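Local coordinates for protein GTP cyclohydrolase 1 type 2 homolog (Escherichia coli, Escherichia coli O157:H7, PDB 1NMO) that carries a dinuclear metal site, assembles into a toroidal hexamer and may take part in degrading radiation-damaged nucleotides, at residues E33-I38 / T234-T239; A44-L49 / R80-T85; A57-V62 / N92-H97; A113-I118 / E147-R152. All blocks are in the same frame, centred on the assembly; numbering follows the deposited sequence.

Interaction 1: residues E33-I38 / T234-T239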
loop_
_atom_site.group_PDB
_atom_site.type_symbol
_atom_site.label_atom_id
_atom_site.label_comp_id
_atom_site.label_asym_id
_atom_site.label_seq_id
_atom_site.Cartn_x
_atom_site.Cartn_y
_atom_site.Cartn_z
ATOM N N GLU A 33 -18.964 45.808 13.757
ATOM C CA GLU A 33 -19.751 45.834 14.997
ATOM C C GLU A 33 -20.966 44.884 14.985
ATOM O O GLU A 33 -21.255 44.210 15.974
ATOM C CB GLU A 33 -20.187 47.287 15.287
ATOM C CG GLU A 33 -21.303 47.381 16.278
ATOM C CD GLU A 33 -21.431 48.777 16.787
ATOM O OE1 GLU A 33 -20.483 49.198 17.534
ATOM O OE2 GLU A 33 -22.437 49.450 16.436
ATOM N N THR A 34 -21.655 44.830 13.866
ATOM C CA THR A 34 -22.836 43.992 13.739
ATOM C C THR A 34 -22.533 42.565 13.312
ATOM O O THR A 34 -22.118 42.331 12.155
ATOM C CB THR A 34 -23.794 44.661 12.718
ATOM O OG1 THR A 34 -23.978 46.029 13.138
ATOM C CG2 THR A 34 -25.150 43.965 12.671
ATOM N N VAL A 35 -22.752 41.625 14.216
ATOM C CA VAL A 35 -22.506 40.200 13.933
ATOM C C VAL A 35 -23.796 39.392 13.785
ATOM O O VAL A 35 -24.628 39.358 14.703
ATOM C CB VAL A 35 -21.692 39.544 15.076
ATOM C CG1 VAL A 35 -21.775 38.016 14.917
ATOM C CG2 VAL A 35 -20.209 40.002 15.040
ATOM N N GLN A 36 -23.970 38.754 12.644
ATOM C CA GLN A 36 -25.134 37.930 12.368
ATOM C C GLN A 36 -24.766 36.504 11.947
ATOM O O GLN A 36 -25.364 35.537 12.431
ATOM C CB GLN A 36 -25.997 38.513 11.253
ATOM C CG GLN A 36 -27.074 37.490 10.774
ATOM C CD GLN A 36 -28.040 36.943 11.945
ATOM O OE1 GLN A 36 -28.679 35.821 11.825
ATOM N NE2 GLN A 36 -28.162 37.740 13.066
ATOM N N LYS A 37 -23.781 36.359 11.066
ATOM C CA LYS A 37 -23.364 35.056 10.522
ATOM C C LYS A 37 -22.086 34.590 11.255
ATOM O O LYS A 37 -21.105 35.345 11.300
ATOM C CB LYS A 37 -23.134 35.243 9.003
ATOM C CG LYS A 37 -22.622 34.006 8.280
ATOM C CD LYS A 37 -23.711 33.148 7.640
ATOM C CE LYS A 37 -23.143 31.744 7.282
ATOM N NZ LYS A 37 -24.216 30.588 7.187
ATOM N N ILE A 38 -22.090 33.387 11.851
ATOM C CA ILE A 38 -20.926 32.960 12.625
ATOM C C ILE A 38 -20.407 31.553 12.289
ATOM O O ILE A 38 -21.217 30.603 12.162
ATOM C CB ILE A 38 -21.264 33.000 14.136
ATOM C CG1 ILE A 38 -21.786 34.357 14.525
ATOM C CG2 ILE A 38 -20.068 32.857 14.954
ATOM C CD1 ILE A 38 -21.743 34.522 16.032
ATOM N N THR A 234 -30.456 32.496 20.389
ATOM C CA THR A 234 -30.339 33.772 19.707
ATOM C C THR A 234 -30.779 33.610 18.269
ATOM O O THR A 234 -31.143 32.518 17.841
ATOM C CB THR A 234 -28.877 34.310 19.689
ATOM O OG1 THR A 234 -28.111 33.521 18.770
ATOM C CG2 THR A 234 -28.284 34.294 21.021
ATOM N N ASP A 235 -30.753 34.707 17.525
ATOM C CA ASP A 235 -31.179 34.676 16.119
ATOM C C ASP A 235 -30.012 34.615 15.135
ATOM O O ASP A 235 -30.182 34.647 13.882
ATOM C CB ASP A 235 -32.090 35.893 15.831
ATOM C CG ASP A 235 -33.316 35.938 16.801
ATOM O OD1 ASP A 235 -34.006 34.850 16.955
ATOM O OD2 ASP A 235 -33.582 37.037 17.411
ATOM N N LEU A 236 -28.830 34.479 15.732
ATOM C CA LEU A 236 -27.567 34.406 15.008
ATOM C C LEU A 236 -27.551 33.138 14.196
ATOM O O LEU A 236 -28.127 32.157 14.603
ATOM C CB LEU A 236 -26.414 34.351 15.994
ATOM C CG LEU A 236 -26.187 35.573 16.867
ATOM C CD1 LEU A 236 -25.123 35.226 17.887
ATOM C CD2 LEU A 236 -25.815 36.808 16.003
ATOM N N ASP A 237 -26.879 33.143 13.053
ATOM C CA ASP A 237 -26.776 31.941 12.265
ATOM C C ASP A 237 -25.348 31.349 12.574
ATOM O O ASP A 237 -24.368 31.821 11.988
ATOM C CB ASP A 237 -26.919 32.325 10.778
ATOM C CG ASP A 237 -26.564 31.178 9.834
ATOM O OD1 ASP A 237 -26.784 30.020 10.249
ATOM O OD2 ASP A 237 -26.099 31.398 8.670
ATOM N N VAL A 238 -25.231 30.332 13.441
ATOM C CA VAL A 238 -23.928 29.776 13.779
ATOM C C VAL A 238 -23.674 28.418 13.155
ATOM O O VAL A 238 -24.508 27.513 13.294
ATOM C CB VAL A 238 -23.783 29.669 15.298
ATOM C CG1 VAL A 238 -22.326 29.419 15.659
ATOM C CG2 VAL A 238 -24.247 31.002 15.949
ATOM N N THR A 239 -22.535 28.245 12.454
ATOM C CA THR A 239 -22.228 26.977 11.785
ATOM C C THR A 239 -20.883 26.439 12.278
ATOM O O THR A 239 -19.845 27.009 11.997
ATOM C CB THR A 239 -22.103 27.185 10.238
ATOM O OG1 THR A 239 -23.309 27.766 9.721
ATOM C CG2 THR A 239 -21.910 25.854 9.500
#
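Parallel beta pairing of Lys37 and Ile38 with Asp237 and Val238 joins strand 237-240, outermost in its sheet within the chain, to strand 37-41. Three backbone bonds zigzag across: Asp237 N gives to Gln36 O, Ile38 N to Asp237 O (2.8 Å) and Thr239 N to Ile38 O. On one face, the side chains of Lys37 and Asp237 run side by side and point the same way. A bend at chi2 (94°) carries Lys37 CD over to the carboxylate, and NZ forms a salt bridge to Asp237 OD2, reaching its syn side from 30° out of the plane. The modelled separation of 2.5 Å between Lys37 NZ and Asp237 OD2 is short, and its exact value is doubtful. On the face of Ile38 and Val238 the contacts are apolar, with Ile38 CB 4.0 Å from Val238 CG2. Ile38 CD1 also reaches Leu236 CD1, just before the strand, at 3.9 Å, and Leu6 of helix 3-13 packs against both Ile38 and Leu236. Leu236 N bonds to Thr234 OG1, an ST turn that leads the chain out of helix 221-233. Asp58 OD2 accepts from Gln36 N and Lys37 N, tying the first segment to its neighbour on the other side. The last strand of the chain is thereby added in parallel beside the second, giving the 1-4-3-2-5 strand order of this mixed sheet.

Interaction 2: residues A44-L49 / R80-T85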
loop_
_atom_site.group_PDB
_atom_site.type_symbol
_atom_site.label_atom_id
_atom_site.label_comp_id
_atom_site.label_asym_id
_atom_site.label_seq_id
_atom_site.Cartn_x
_atom_site.Cartn_y
_atom_site.Cartn_z
ATOM N N ALA A 44 -8.497 28.570 15.403
ATOM C CA ALA A 44 -8.539 29.606 14.371
ATOM C C ALA A 44 -7.381 29.474 13.353
ATOM O O ALA A 44 -6.583 30.381 13.205
ATOM C CB ALA A 44 -8.512 31.021 15.051
ATOM N N SER A 45 -7.308 28.334 12.676
ATOM C CA SER A 45 -6.303 28.072 11.684
ATOM C C SER A 45 -6.628 28.822 10.408
ATOM O O SER A 45 -7.736 29.280 10.215
ATOM C CB SER A 45 -6.306 26.571 11.351
ATOM O OG SER A 45 -7.648 26.265 10.875
ATOM N N GLN A 46 -5.652 28.931 9.505
ATOM C CA GLN A 46 -5.924 29.608 8.245
ATOM C C GLN A 46 -7.080 28.898 7.563
ATOM O O GLN A 46 -7.903 29.532 6.917
ATOM C CB GLN A 46 -4.734 29.453 7.321
ATOM C CG GLN A 46 -4.878 30.322 6.043
ATOM C CD GLN A 46 -4.787 31.763 6.431
ATOM O OE1 GLN A 46 -3.829 32.135 7.152
ATOM N NE2 GLN A 46 -5.756 32.595 6.006
ATOM N N ALA A 47 -7.150 27.565 7.676
ATOM C CA ALA A 47 -8.203 26.816 6.993
ATOM C C ALA A 47 -9.604 27.188 7.439
ATOM O O ALA A 47 -10.488 27.251 6.614
ATOM C CB ALA A 47 -7.958 25.288 7.138
ATOM N N LEU A 48 -9.822 27.472 8.707
ATOM C CA LEU A 48 -11.167 27.873 9.231
ATOM C C LEU A 48 -11.439 29.253 8.766
ATOM O O LEU A 48 -12.556 29.647 8.379
ATOM C CB LEU A 48 -11.183 27.988 10.755
ATOM C CG LEU A 48 -12.195 27.385 11.698
ATOM C CD1 LEU A 48 -12.543 28.313 12.891
ATOM C CD2 LEU A 48 -13.370 26.931 10.918
ATOM N N LEU A 49 -10.414 30.063 8.860
ATOM C CA LEU A 49 -10.559 31.478 8.453
ATOM C C LEU A 49 -10.900 31.575 6.973
ATOM O O LEU A 49 -11.652 32.433 6.527
ATOM C CB LEU A 49 -9.242 32.122 8.757
ATOM C CG LEU A 49 -9.108 33.014 9.979
ATOM C CD1 LEU A 49 -9.993 32.695 11.085
ATOM C CD2 LEU A 49 -7.683 33.081 10.334
ATOM N N ARG A 80 0.634 36.773 10.272
ATOM C CA ARG A 80 0.289 37.869 9.388
ATOM C C ARG A 80 -0.786 37.411 8.467
ATOM O O ARG A 80 -1.630 38.206 8.068
ATOM C CB ARG A 80 1.488 38.331 8.505
ATOM C CG ARG A 80 1.066 38.957 7.119
ATOM C CD ARG A 80 2.244 38.936 6.150
ATOM N NE ARG A 80 2.069 39.190 4.673
ATOM C CZ ARG A 80 1.510 40.275 4.100
ATOM N NH1 ARG A 80 1.004 41.289 4.848
ATOM N NH2 ARG A 80 1.491 40.367 2.774
ATOM N N ASN A 81 -0.751 36.137 8.098
ATOM C CA ASN A 81 -1.756 35.623 7.132
ATOM C C ASN A 81 -3.116 35.550 7.786
ATOM O O ASN A 81 -4.115 35.971 7.211
ATOM C CB ASN A 81 -1.382 34.244 6.645
ATOM C CG ASN A 81 -0.068 34.245 5.834
ATOM O OD1 ASN A 81 0.265 35.229 5.153
ATOM N ND2 ASN A 81 0.662 33.125 5.883
ATOM N N ARG A 82 -3.120 35.064 9.025
ATOM C CA ARG A 82 -4.334 34.894 9.755
ATOM C C ARG A 82 -4.984 36.208 10.136
ATOM O O ARG A 82 -6.207 36.363 10.069
ATOM C CB ARG A 82 -4.013 34.106 10.988
ATOM C CG ARG A 82 -3.682 32.740 10.747
ATOM C CD ARG A 82 -3.043 32.139 12.057
ATOM N NE ARG A 82 -2.940 30.693 11.789
ATOM C CZ ARG A 82 -2.954 29.753 12.701
ATOM N NH1 ARG A 82 -3.036 30.075 13.977
ATOM N NH2 ARG A 82 -2.956 28.477 12.311
ATOM N N LEU A 83 -4.155 37.157 10.586
ATOM C CA LEU A 83 -4.649 38.437 11.019
ATOM C C LEU A 83 -5.002 39.306 9.797
ATOM O O LEU A 83 -5.899 40.188 9.889
ATOM C CB LEU A 83 -3.593 39.128 11.914
ATOM C CG LEU A 83 -3.361 38.457 13.245
ATOM C CD1 LEU A 83 -2.229 39.070 13.997
ATOM C CD2 LEU A 83 -4.651 38.537 14.001
ATOM N N LYS A 84 -4.324 39.102 8.663
ATOM C CA LYS A 84 -4.680 39.901 7.508
ATOM C C LYS A 84 -6.025 39.368 7.123
ATOM O O LYS A 84 -6.944 40.124 6.823
ATOM C CB LYS A 84 -3.790 39.646 6.299
ATOM C CG LYS A 84 -4.188 40.537 5.070
ATOM C CD LYS A 84 -3.299 40.283 3.831
ATOM C CE LYS A 84 -3.767 41.101 2.622
ATOM N NZ LYS A 84 -2.974 40.735 1.341
ATOM N N THR A 85 -6.173 38.054 7.110
ATOM C CA THR A 85 -7.453 37.538 6.665
ATOM C C THR A 85 -8.627 38.067 7.537
ATOM O O THR A 85 -9.699 38.427 7.034
ATOM C CB THR A 85 -7.443 36.037 6.711
ATOM O OG1 THR A 85 -6.448 35.525 5.808
ATOM C CG2 THR A 85 -8.806 35.545 6.270
#
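Gln46 and Arg82 reach across between two helices, each laying a flat group against the other segment. The Gln46 chain bends at chi2 (68°), and its NE2 donates to Thr85 OG1 at 3.0 Å, with the hydroxyl close to the amide plane; NE2 is also bonded to Asp50 OD1 of its own helix. The Thr85 hydroxyl in turn donates to Asn81 O, which it meets on the face opposite Thr85 N, so the threonine both receives the amide and fastens itself to its own helix. The other end of the amide, Gln46 OE1, rests on Asn81 CB at 3.3 Å; the two side chains cross at about a right angle. Arg82 runs extended from CG to NE. Ala44 O stands 3.6 Å above one face of its guanidinium, toward the rim, and Arg82 NH2 comes within 3.4 Å of Ser45 CA. The main partner of this charge is Glu205 of the second subunit, whose OE2 forms a salt bridge with NH2 and also accepts from Gln46 N. Leu49 CD2 lies against the start of the Arg82 side chain, 3.9 Å from Arg82 CB. Ser45 OG caps helix 46-54 by accepting from Leu48 N. This helix lies between helix 78-88, linked through Gln46, and strand 59-62, where Leu48 sits on Val60 and Val62.

Interaction 3: residues A57-V62 / N92-H97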
loop_
_atom_site.group_PDB
_atom_site.type_symbol
_atom_site.label_atom_id
_atom_site.label_comp_id
_atom_site.label_asym_id
_atom_site.label_seq_id
_atom_site.Cartn_x
_atom_site.Cartn_y
_atom_site.Cartn_z
ATOM N N ALA A 57 -18.704 34.945 6.822
ATOM C CA ALA A 57 -18.999 35.143 8.252
ATOM C C ALA A 57 -18.659 36.498 8.800
ATOM O O ALA A 57 -17.715 37.190 8.332
ATOM C CB ALA A 57 -18.317 34.080 9.096
ATOM N N ASP A 58 -19.440 36.899 9.808
ATOM C CA ASP A 58 -19.179 38.162 10.540
ATOM C C ASP A 58 -18.270 37.884 11.814
ATOM O O ASP A 58 -17.647 38.797 12.401
ATOM C CB ASP A 58 -20.474 38.756 11.061
ATOM C CG ASP A 58 -21.419 39.127 9.960
ATOM O OD1 ASP A 58 -20.985 39.743 8.954
ATOM O OD2 ASP A 58 -22.614 38.819 10.107
ATOM N N ALA A 59 -18.234 36.642 12.273
ATOM C CA ALA A 59 -17.386 36.342 13.421
ATOM C C ALA A 59 -16.885 34.927 13.331
ATOM O O ALA A 59 -17.469 34.079 12.652
ATOM C CB ALA A 59 -18.142 36.502 14.685
ATOM N N VAL A 60 -15.809 34.671 14.055
ATOM C CA VAL A 60 -15.295 33.315 14.163
ATOM C C VAL A 60 -15.152 33.057 15.639
ATOM O O VAL A 60 -14.665 33.935 16.365
ATOM C CB VAL A 60 -13.926 33.169 13.536
ATOM C CG1 VAL A 60 -13.312 31.774 13.851
ATOM C CG2 VAL A 60 -14.128 33.275 12.105
ATOM N N ILE A 61 -15.648 31.904 16.104
ATOM C CA ILE A 61 -15.503 31.567 17.513
ATOM C C ILE A 61 -14.757 30.208 17.606
ATOM O O ILE A 61 -15.063 29.266 16.847
ATOM C CB ILE A 61 -16.859 31.493 18.220
ATOM C CG1 ILE A 61 -17.628 32.816 18.057
ATOM C CG2 ILE A 61 -16.579 31.158 19.678
ATOM C CD1 ILE A 61 -18.971 32.907 18.817
ATOM N N VAL A 62 -13.777 30.115 18.512
ATOM C CA VAL A 62 -12.938 28.937 18.618
ATOM C C VAL A 62 -12.527 28.573 20.020
ATOM O O VAL A 62 -12.750 29.365 20.929
ATOM C CB VAL A 62 -11.594 29.132 17.857
ATOM C CG1 VAL A 62 -11.817 29.311 16.369
ATOM C CG2 VAL A 62 -10.859 30.287 18.414
ATOM N N ASN A 92 -14.726 39.507 13.202
ATOM C CA ASN A 92 -14.402 39.386 14.653
ATOM C C ASN A 92 -13.849 37.971 15.071
ATOM O O ASN A 92 -14.461 36.939 14.754
ATOM C CB ASN A 92 -15.665 39.628 15.509
ATOM C CG ASN A 92 -16.223 41.005 15.306
ATOM O OD1 ASN A 92 -15.907 41.932 16.051
ATOM N ND2 ASN A 92 -17.003 41.182 14.244
ATOM N N LEU A 93 -12.712 37.867 15.752
ATOM C CA LEU A 93 -12.334 36.505 16.208
ATOM C C LEU A 93 -12.536 36.484 17.701
ATOM O O LEU A 93 -12.011 37.364 18.403
ATOM C CB LEU A 93 -10.864 36.172 16.012
ATOM C CG LEU A 93 -10.387 34.882 16.709
ATOM C CD1 LEU A 93 -10.940 33.719 15.902
ATOM C CD2 LEU A 93 -8.851 34.759 16.704
ATOM N N TYR A 94 -13.295 35.505 18.213
ATOM C CA TYR A 94 -13.466 35.352 19.665
ATOM C C TYR A 94 -12.901 33.964 19.880
ATOM O O TYR A 94 -12.967 33.126 18.943
ATOM C CB TYR A 94 -14.945 35.258 20.092
ATOM C CG TYR A 94 -15.880 36.424 19.722
ATOM C CD1 TYR A 94 -16.277 36.622 18.432
ATOM C CD2 TYR A 94 -16.373 37.294 20.706
ATOM C CE1 TYR A 94 -17.172 37.657 18.085
ATOM C CE2 TYR A 94 -17.257 38.350 20.382
ATOM C CZ TYR A 94 -17.658 38.511 19.076
ATOM O OH TYR A 94 -18.602 39.495 18.772
ATOM N N GLY A 95 -12.347 33.729 21.081
ATOM C CA GLY A 95 -11.841 32.428 21.522
ATOM C C GLY A 95 -12.144 32.285 23.043
ATOM O O GLY A 95 -12.117 33.299 23.772
ATOM N N TRP A 96 -12.517 31.087 23.527
ATOM C CA TRP A 96 -12.690 30.804 24.946
ATOM C C TRP A 96 -11.901 29.518 25.216
ATOM O O TRP A 96 -12.250 28.444 24.717
ATOM C CB TRP A 96 -14.147 30.589 25.327
ATOM C CG TRP A 96 -14.835 31.877 25.591
ATOM C CD1 TRP A 96 -14.854 32.560 26.765
ATOM C CD2 TRP A 96 -15.495 32.723 24.626
ATOM N NE1 TRP A 96 -15.467 33.769 26.606
ATOM C CE2 TRP A 96 -15.874 33.901 25.304
ATOM C CE3 TRP A 96 -15.806 32.590 23.247
ATOM C CZ2 TRP A 96 -16.530 34.944 24.671
ATOM C CZ3 TRP A 96 -16.453 33.611 22.608
ATOM C CH2 TRP A 96 -16.815 34.797 23.326
ATOM N N HIS A 97 -10.836 29.608 26.007
ATOM C CA HIS A 97 -10.006 28.452 26.324
ATOM C C HIS A 97 -10.529 27.724 27.595
ATOM O O HIS A 97 -11.571 27.072 27.512
ATOM C CB HIS A 97 -8.542 28.903 26.463
ATOM C CG HIS A 97 -7.552 27.786 26.577
ATOM N ND1 HIS A 97 -6.629 27.715 27.608
ATOM C CD2 HIS A 97 -7.368 26.663 25.832
ATOM C CE1 HIS A 97 -5.929 26.594 27.501
ATOM N NE2 HIS A 97 -6.353 25.938 26.433
#
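Val60 is bonded to both sides of Leu93, its N to Asn92 O (2.7 Å) and its O to Tyr94 N, within a beta-alpha-beta unit in which strand 59-62 leads through helix 78-88 to the parallel strand 92-95, inclined to it by 15°. The ladder continues from Val62 N to Tyr94 O and from Trp96 N to Val62 O. At its start, Asp58 O receives two donors from one residue: the backbone N of Asn92, tilted out of the carbonyl plane, and Asn92 ND2, which is 3.1 Å away in a nearly straight bond (177°) lying in the amide plane.

Side chains then fill both faces. On that of Ala59, Ile61, Asn92 and Tyr94, the Tyr94 ring turns an edge to Ala59, with Tyr94 CE1 3.7 Å from Ala59 CB. Ile61 CG2 meets the edge of the Trp96 ring in plane, 3.8 Å from Trp96 CZ3. On the opposite face, chi2 of 74° sets Leu93 CD1 against the neighbouring strand, where it touches Val60 CG1 at 3.7 Å and lies 4.3 Å from Val62 CG2.

Partners farther out hold the flat groups in place. Asn92 OD1 is bonded to Gly31 N and Asn3 ND2, and Asn92 ND2 also to Lys32 O, which fixes the amide from both ends, while Tyr94 OH pairs with Asn3 O and Trp96 NE1 with Asn11 OD1. The metal ligand His63 is reached as well: its ND1 is hydrogen-bonded to Trp96 O.

Interaction 4: residues A113-I118 / E147-R152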
loop_
_atom_site.group_PDB
_atom_site.type_symbol
_atom_site.label_atom_id
_atom_site.label_comp_id
_atom_site.label_asym_id
_atom_site.label_seq_id
_atom_site.Cartn_x
_atom_site.Cartn_y
_atom_site.Cartn_z
ATOM N N ALA A 113 -17.891 13.383 28.338
ATOM C CA ALA A 113 -18.622 12.413 29.193
ATOM C C ALA A 113 -19.895 11.917 28.529
ATOM O O ALA A 113 -20.190 10.691 28.491
ATOM C CB ALA A 113 -18.976 13.044 30.502
ATOM N N ALA A 114 -20.662 12.841 27.974
ATOM C CA ALA A 114 -21.967 12.490 27.362
ATOM C C ALA A 114 -21.712 11.624 26.163
ATOM O O ALA A 114 -22.352 10.569 25.974
ATOM C CB ALA A 114 -22.715 13.771 26.927
ATOM N N LEU A 115 -20.775 12.063 25.319
ATOM C CA LEU A 115 -20.497 11.257 24.128
ATOM C C LEU A 115 -20.064 9.807 24.451
ATOM O O LEU A 115 -20.333 8.894 23.669
ATOM C CB LEU A 115 -19.400 11.923 23.307
ATOM C CG LEU A 115 -19.187 11.242 21.957
ATOM C CD1 LEU A 115 -20.493 11.115 21.198
ATOM C CD2 LEU A 115 -18.232 12.104 21.108
ATOM N N LEU A 116 -19.344 9.598 25.559
ATOM C CA LEU A 116 -18.854 8.268 25.851
ATOM C C LEU A 116 -19.714 7.573 26.834
ATOM O O LEU A 116 -19.409 6.459 27.275
ATOM C CB LEU A 116 -17.432 8.290 26.344
ATOM C CG LEU A 116 -16.452 9.045 25.437
ATOM C CD1 LEU A 116 -15.180 9.181 26.205
ATOM C CD2 LEU A 116 -16.217 8.314 24.149
ATOM N N GLY A 117 -20.821 8.198 27.188
ATOM C CA GLY A 117 -21.725 7.504 28.097
ATOM C C GLY A 117 -21.197 7.372 29.484
ATOM O O GLY A 117 -21.318 6.335 30.109
ATOM N N ILE A 118 -20.610 8.427 29.998
ATOM C CA ILE A 118 -20.085 8.382 31.362
ATOM C C ILE A 118 -20.881 9.305 32.251
ATOM O O ILE A 118 -21.112 10.472 31.952
ATOM C CB ILE A 118 -18.617 8.861 31.432
ATOM C CG1 ILE A 118 -17.764 8.065 30.398
ATOM C CG2 ILE A 118 -18.054 8.705 32.913
ATOM C CD1 ILE A 118 -16.214 8.447 30.471
ATOM N N GLU A 147 -13.108 4.832 19.882
ATOM C CA GLU A 147 -12.829 5.007 18.446
ATOM C C GLU A 147 -14.078 5.138 17.568
ATOM O O GLU A 147 -14.076 5.898 16.565
ATOM C CB GLU A 147 -11.941 3.866 17.935
ATOM C CG GLU A 147 -11.973 3.643 16.406
ATOM C CD GLU A 147 -10.949 2.539 15.959
ATOM O OE1 GLU A 147 -10.383 1.820 16.820
ATOM O OE2 GLU A 147 -10.707 2.362 14.752
ATOM N N ALA A 148 -15.145 4.414 17.916
ATOM C CA ALA A 148 -16.407 4.477 17.136
ATOM C C ALA A 148 -17.092 5.810 17.477
ATOM O O ALA A 148 -17.691 6.442 16.626
ATOM C CB ALA A 148 -17.309 3.313 17.536
ATOM N N ARG A 149 -17.017 6.233 18.740
ATOM C CA ARG A 149 -17.635 7.496 19.183
ATOM C C ARG A 149 -16.954 8.734 18.637
ATOM O O ARG A 149 -17.634 9.678 18.196
ATOM C CB ARG A 149 -17.627 7.564 20.728
ATOM C CG ARG A 149 -18.476 6.475 21.408
ATOM C CD ARG A 149 -19.777 6.219 20.628
ATOM N NE ARG A 149 -20.896 7.013 21.093
ATOM C CZ ARG A 149 -21.701 7.729 20.306
ATOM N NH1 ARG A 149 -21.489 7.756 18.969
ATOM N NH2 ARG A 149 -22.750 8.409 20.848
ATOM N N LEU A 150 -15.611 8.740 18.656
ATOM C CA LEU A 150 -14.825 9.884 18.175
ATOM C C LEU A 150 -14.376 9.767 16.738
ATOM O O LEU A 150 -13.923 10.731 16.222
ATOM C CB LEU A 150 -13.575 10.122 19.064
ATOM C CG LEU A 150 -13.818 10.227 20.585
ATOM C CD1 LEU A 150 -12.637 10.909 21.218
ATOM C CD2 LEU A 150 -15.080 11.000 20.949
ATOM N N GLY A 151 -14.459 8.608 16.087
ATOM C CA GLY A 151 -14.037 8.521 14.681
ATOM C C GLY A 151 -12.521 8.521 14.514
ATOM O O GLY A 151 -11.942 8.879 13.419
ATOM N N ARG A 152 -11.856 8.055 15.562
ATOM C CA ARG A 152 -10.383 8.049 15.580
ATOM C C ARG A 152 -9.899 6.976 16.514
ATOM O O ARG A 152 -10.403 6.865 17.600
ATOM C CB ARG A 152 -9.842 9.424 16.101
ATOM C CG ARG A 152 -8.263 9.492 16.329
ATOM C CD ARG A 152 -7.827 10.861 16.835
ATOM N NE ARG A 152 -6.384 11.083 16.821
ATOM C CZ ARG A 152 -5.553 10.756 17.810
ATOM N NH1 ARG A 152 -6.026 10.190 18.902
ATOM N NH2 ARG A 152 -4.233 11.008 17.702
#
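Arg149 lies against Leu115 and Leu116, where the last turns of helices 108-116 and 139-150 come together. Its CB starts the contact, Arg149 CB packing on Leu116 CD2 at 3.8 Å, the two side chains sliding past each other in opposite directions. Arg149 CG follows, 3.8 Å from Leu115 O and slightly farther from Leu116 CD2. The chain then bends twice: chi2 of -39° sets CD near Leu115 O, and chi3 of -92° turns NE onto that carbonyl. Arg149 NE donates to Leu115 O at 3.2 Å, a weak bond, bent to 124° at the hydrogen. Beyond it the guanidinium lies against a methyl group. Leu115 CD1 sits over one of its faces, displaced toward the rim, 3.7 Å from Arg149 CZ and 3.5 Å from Arg149 NH2.

Next to it, leucine methyls meet. Leu115 CD2 is modelled 3.3 Å from Leu150 CD2, tighter than a usual carbon contact, and the exact spacing is doubtful; Leu116 CD2 approaches Leu150 CD2 at 4.3 Å. Gly117 and Gly151, each with positive phi, are the first residues to leave helical geometry, Gly117 in a Schellman motif. Trp145, earlier in helix 139-150, also bonds through NE1 to Leu116 O; Arg220 NH2 bonds to Leu150 O, and Leu150 packs on Ala213 and Thr218. With Leu116 and Leu150 buried and Arg149 exposed, cohesion probably comes mainly from the leucine methyls as a group, while the positive charge beside a C-terminal helix carbonyl may add a modest electrostatic gain.

In the fold
From the N terminus, 33-38 opens interaction 1, whose partner comes only near the C terminus, so its loop encloses the other three contacts. Interactions 2 and 3 start next, at 44-49 and 57-62, and cross: 80-85 closes interaction 2 before 92-97 closes interaction 3. Interactions 1 and 3 join strands of the five-stranded sheet, and interaction 2 adds two helices. Interaction 3 touches both of the others, through Asp58 to Lys37 and through Val60 and Val62 to the 44-49 segment; interactions 1 and 2 do not touch each other. Interaction 4 follows in series, closing a loop of similar length to those of interactions 2 and 3 and tying helix 108-116 to helix 139-150, across the chain's centre from them.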